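Local coordinates for uncharacterized protein (Pseudomonas aeruginosa PAO1, PDB 6TCB) that is of unknown function but binds calcium at a site between two copies of the chain, through aspartates at the start of a helix, at residues R63-L67 and D68-A72; K15-A19 and Q20-Y24. All coordinates share one frame; numbering follows the deposited sequence.

Contact 1. Residues R63-L67 and D68-A72. With CA (calcium ion), chain C.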
loop_
_atom_site.group_PDB
_atom_site.type_symbol
_atom_site.label_atom_id
_atom_site.label_comp_id
_atom_site.label_asym_id
_atom_site.label_seq_id
_atom_site.Cartn_x
_atom_site.Cartn_y
_atom_site.Cartn_z
ATOM N N ARG A 63 13.062 -1.327 -2.284
ATOM C CA ARG A 63 13.515 -2.706 -2.445
ATOM C C ARG A 63 14.687 -2.968 -1.502
ATOM O O ARG A 63 15.550 -2.114 -1.304
ATOM C CB ARG A 63 13.923 -2.932 -3.902
ATOM C CG ARG A 63 13.847 -4.381 -4.361
ATOM C CD ARG A 63 14.282 -4.533 -5.821
ATOM N N GLY A 64 14.680 -4.126 -0.845
ATOM C CA GLY A 64 15.684 -4.426 0.155
ATOM C C GLY A 64 15.265 -4.128 1.574
ATOM O O GLY A 64 16.062 -4.344 2.503
ATOM N N CYS A 65 14.050 -3.621 1.764
ATOM C CA CYS A 65 13.447 -3.459 3.075
ATOM C C CYS A 65 12.258 -4.399 3.194
ATOM O O CYS A 65 11.419 -4.468 2.290
ATOM C CB CYS A 65 12.989 -2.013 3.253
ATOM S SG CYS A 65 12.319 -1.620 4.851
ATOM N N ASP A 66 12.201 -5.124 4.302
ATOM C CA ASP A 66 11.230 -6.189 4.501
ATOM C C ASP A 66 9.855 -5.600 4.776
ATOM O O ASP A 66 9.680 -4.833 5.730
ATOM C CB ASP A 66 11.683 -7.059 5.664
ATOM C CG ASP A 66 10.840 -8.292 5.802
ATOM O OD1 ASP A 66 9.777 -8.199 6.427
ATOM O OD2 ASP A 66 11.222 -9.344 5.243
ATOM N N LEU A 67 8.868 -5.996 3.978
ATOM C CA LEU A 67 7.551 -5.377 4.101
ATOM C C LEU A 67 6.836 -5.826 5.365
ATOM O O LEU A 67 6.099 -5.042 5.977
ATOM C CB LEU A 67 6.696 -5.694 2.878
ATOM C CG LEU A 67 7.200 -5.158 1.546
ATOM C CD1 LEU A 67 6.230 -5.526 0.416
ATOM C CD2 LEU A 67 7.388 -3.671 1.564
ATOM N N ASP A 68 7.018 -7.085 5.767
ATOM C CA ASP A 68 6.403 -7.530 7.015
ATOM C C ASP A 68 6.954 -6.749 8.202
ATOM O O ASP A 68 6.219 -6.449 9.151
ATOM C CB ASP A 68 6.603 -9.032 7.197
ATOM C CG ASP A 68 5.709 -9.863 6.278
ATOM O OD1 ASP A 68 4.634 -9.382 5.852
ATOM O OD2 ASP A 68 6.075 -11.024 5.992
ATOM N N ALA A 69 8.231 -6.371 8.145
ATOM C CA ALA A 69 8.807 -5.573 9.216
ATOM C C ALA A 69 8.220 -4.168 9.228
ATOM O O ALA A 69 7.998 -3.595 10.303
ATOM C CB ALA A 69 10.325 -5.530 9.082
ATOM N N VAL A 70 7.936 -3.605 8.048
ATOM C CA VAL A 70 7.271 -2.304 7.986
ATOM C C VAL A 70 5.873 -2.385 8.592
ATOM O O VAL A 70 5.458 -1.499 9.343
ATOM C CB VAL A 70 7.260 -1.766 6.544
ATOM C CG1 VAL A 70 6.507 -0.462 6.445
ATOM C CG2 VAL A 70 8.685 -1.542 6.075
ATOM N N ARG A 71 5.127 -3.448 8.281
ATOM C CA ARG A 71 3.806 -3.621 8.881
ATOM C C ARG A 71 3.899 -3.763 10.394
ATOM O O ARG A 71 3.107 -3.162 11.129
ATOM C CB ARG A 71 3.094 -4.821 8.249
ATOM C CG ARG A 71 1.752 -5.120 8.906
ATOM C CD ARG A 71 0.906 -6.129 8.134
ATOM N NE ARG A 71 1.637 -7.365 7.872
ATOM C CZ ARG A 71 1.178 -8.388 7.155
ATOM N NH1 ARG A 71 -0.029 -8.354 6.606
ATOM N NH2 ARG A 71 1.953 -9.445 6.978
ATOM N N ALA A 72 4.862 -4.539 10.889
ATOM C CA ALA A 72 5.029 -4.631 12.335
ATOM C C ALA A 72 5.324 -3.259 12.930
ATOM O O ALA A 72 4.811 -2.909 14.001
ATOM C CB ALA A 72 6.141 -5.621 12.685
HETATM CA CA CA C . 7.703 -11.993 4.828
HETATM O O HOH W 1 9.176 -12.956 3.403
HETATM O O HOH W 2 8.240 -13.525 6.444
#
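Asp66 OD1 takes the backbone N-H of Ala69 at 2.9 Å, an N-cap bond at the head of helix 67-82. The carboxylate offers the lone pair on the side away from OD2, and the N-H meets it at 145°. CG anti to Asp66 N (chi1 -172°) carries OD1 toward the N-H groups at the start of the helix. Behind the cap the main chain takes over: Val70 N binds Asp66 O at 3.2 Å, and Arg71 N binds Leu67 O at 3.0 Å. Two residues after Asp66, the carboxylate of Asp68 is divided between metal and cation. Its OD2 holds the calcium ion at 2.2 Å, next to waters 1 and 2, while OD1 receives NH2 of Arg71 at 2.9 Å in a salt bridge; a bend at chi3 (54°) turns the arginine chain back along the helix. Asp66 OD1 and Asp68 OD2, both of the second subunit, also bind this ion, whereas Asp66 OD1 of this chain makes the cap bond. Leu67 N of the second subunit donates to Asp68 OD1. The calcium ion and Arg71 probably offset the negative charge gathered at the interface. Arg71 NH2 also bonds Cys65 O of the second subunit, helping to fix the guanidinium. Farther in, the helix lies against the sheet: Leu67 packs on Leu51 and Val61, and Val70 on Leu53 and Val59. Across the loop-helix bend, the thiol of Cys65 rests against one branch of Val70, SG to CG2 3.8 Å, and the same methyl lies 3.5 Å from Asp66 O.

Contact 2. Residues K15-A19 and Q20-Y24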
loop_
_atom_site.group_PDB
_atom_site.type_symbol
_atom_site.label_atom_id
_atom_site.label_comp_id
_atom_site.label_asym_id
_atom_site.label_seq_id
_atom_site.Cartn_x
_atom_site.Cartn_y
_atom_site.Cartn_z
ATOM N N LYS A 15 15.262 9.543 -1.030
ATOM C CA LYS A 15 16.565 8.999 -1.399
ATOM C C LYS A 15 17.483 8.887 -0.190
ATOM O O LYS A 15 18.252 7.923 -0.075
ATOM C CB LYS A 15 17.189 9.848 -2.509
ATOM C CG LYS A 15 16.565 9.543 -3.865
ATOM C CD LYS A 15 17.003 10.450 -5.012
ATOM C CE LYS A 15 18.220 11.297 -4.709
ATOM N NZ LYS A 15 18.639 12.044 -5.937
ATOM N N ALA A 16 17.421 9.859 0.724
ATOM C CA ALA A 16 18.284 9.796 1.903
ATOM C C ALA A 16 17.950 8.586 2.760
ATOM O O ALA A 16 18.844 7.953 3.333
ATOM C CB ALA A 16 18.154 11.070 2.736
ATOM N N LEU A 17 16.669 8.265 2.885
ATOM C CA LEU A 17 16.269 7.098 3.654
ATOM C C LEU A 17 16.515 5.814 2.877
ATOM O O LEU A 17 16.980 4.813 3.440
ATOM C CB LEU A 17 14.789 7.235 4.009
ATOM C CG LEU A 17 14.524 8.280 5.091
ATOM C CD1 LEU A 17 13.103 8.793 5.011
ATOM C CD2 LEU A 17 14.800 7.698 6.469
ATOM N N PHE A 18 16.216 5.831 1.582
ATOM C CA PHE A 18 16.366 4.632 0.776
ATOM C C PHE A 18 17.829 4.213 0.694
ATOM O O PHE A 18 18.125 3.029 0.510
ATOM C CB PHE A 18 15.814 4.846 -0.629
ATOM C CG PHE A 18 14.303 4.889 -0.736
ATOM C CD1 PHE A 18 13.462 4.874 0.376
ATOM C CD2 PHE A 18 13.736 4.953 -1.989
ATOM C CE1 PHE A 18 12.095 4.923 0.221
ATOM C CE2 PHE A 18 12.376 4.989 -2.151
ATOM C CZ PHE A 18 11.553 4.977 -1.041
ATOM N N ALA A 19 18.754 5.167 0.815
ATOM C CA ALA A 19 20.169 4.827 0.787
ATOM C C ALA A 19 20.550 3.915 1.937
ATOM O O ALA A 19 21.572 3.237 1.847
ATOM C CB ALA A 19 21.019 6.097 0.849
ATOM N N GLN A 20 19.778 3.922 3.025
ATOM C CA GLN A 20 19.950 3.041 4.174
ATOM C C GLN A 20 18.934 1.903 4.169
ATOM O O GLN A 20 18.791 1.197 5.177
ATOM C CB GLN A 20 19.809 3.861 5.468
ATOM C CG GLN A 20 20.946 4.874 5.636
ATOM C CD GLN A 20 20.711 5.941 6.695
ATOM O OE1 GLN A 20 21.125 7.089 6.517
ATOM N NE2 GLN A 20 20.091 5.569 7.805
ATOM N N ARG A 21 18.227 1.722 3.053
ATOM C CA ARG A 21 17.142 0.742 2.929
ATOM C C ARG A 21 16.085 0.923 4.015
ATOM O O ARG A 21 15.480 -0.038 4.499
ATOM C CB ARG A 21 17.674 -0.688 2.867
ATOM C CG ARG A 21 18.650 -0.924 1.728
ATOM C CD ARG A 21 18.012 -0.670 0.368
ATOM N NE ARG A 21 18.920 -1.025 -0.723
ATOM C CZ ARG A 21 19.754 -0.177 -1.323
ATOM N NH1 ARG A 21 19.807 1.096 -0.952
ATOM N NH2 ARG A 21 20.537 -0.605 -2.303
ATOM N N LEU A 22 15.833 2.187 4.372
ATOM C CA LEU A 22 14.791 2.508 5.329
ATOM C C LEU A 22 13.530 2.959 4.606
ATOM O O LEU A 22 13.606 3.605 3.553
ATOM C CB LEU A 22 15.232 3.639 6.258
ATOM C CG LEU A 22 16.335 3.264 7.241
ATOM C CD1 LEU A 22 16.747 4.497 8.027
ATOM C CD2 LEU A 22 15.877 2.138 8.147
ATOM N N PRO A 23 12.358 2.681 5.168
ATOM C CA PRO A 23 11.116 3.186 4.574
ATOM C C PRO A 23 10.961 4.682 4.816
ATOM O O PRO A 23 11.524 5.249 5.757
ATOM C CB PRO A 23 10.033 2.393 5.307
ATOM C CG PRO A 23 10.635 2.139 6.656
ATOM C CD PRO A 23 12.118 1.969 6.439
ATOM N N TYR A 24 10.169 5.319 3.946
ATOM C CA TYR A 24 9.834 6.741 4.048
ATOM C C TYR A 24 8.362 6.881 4.426
ATOM O O TYR A 24 7.469 6.756 3.576
ATOM C CB TYR A 24 10.116 7.470 2.743
ATOM C CG TYR A 24 9.841 8.961 2.748
ATOM C CD1 TYR A 24 9.977 9.731 3.899
ATOM C CD2 TYR A 24 9.457 9.612 1.577
ATOM C CE1 TYR A 24 9.742 11.097 3.873
ATOM C CE2 TYR A 24 9.236 10.982 1.541
ATOM C CZ TYR A 24 9.382 11.714 2.694
ATOM O OH TYR A 24 9.159 13.066 2.671
#
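Leu17 and Tyr24 cross at about a right angle, the leucine pushing one methyl at the tyrosine ring: CD1 comes within 3.4 Å of Tyr24 CD1, approaching obliquely. The other branch serves a different neighbour, CD2 lying 4.1 Å from Leu22 CD1, again with the two side chains nearly perpendicular. Thus the fork of Leu17 is shared between Leu22 and Tyr24. Phe18 turns the edge of its ring to the returning chain, CD1 reaching the carbonyl oxygen of Leu22 at 3.4 Å near the ring plane, and CE1 touches Tyr24 CB. The chain comes back because helix 3-18 closes with a Schellman motif, in which Arg21, with positive phi (54°), is the C' residue. Leu22 N bonds Leu17 O at 3.0 Å and Arg21 N bonds Phe18 O at 2.9 Å. Leu17 O also accepts from Gln20 N, the two donors lying on opposite faces of its carbonyl plane. Phe18 O is gripped twice by Arg21, by N and by NH1, which likewise come from opposite faces. The bend at chi2 (-61°) folds the arginine chain back to the helix end, where NH1 meets Phe18 O at 3.0 Å with the oxygen close to the guanidinium plane. Beyond the turn Tyr24 enters the sheet beside Tyr60, and its OH hydrogen-bonds His10 ND1 on helix 3-18.

Contact 2 closes the C-terminal end of helix 3-18; contact 1, later in the chain, opens the N-terminal end of helix 67-82. Their centres are about 12 Å apart, joined through the three-stranded antiparallel sheet, since residues 20-24 run into strand 24-25, while the loop of contact 1 leaves the neighbouring strand 57-62. The loops also touch directly: Arg63 O lies 3.3 Å from Arg21 CD, and Cys65 SG packs on Pro23 CD. The turn after the first helix thus lies against the loop leading to the metal site. Contact 2 is not touched by the second subunit, whereas contact 1 meets it across the calcium ion.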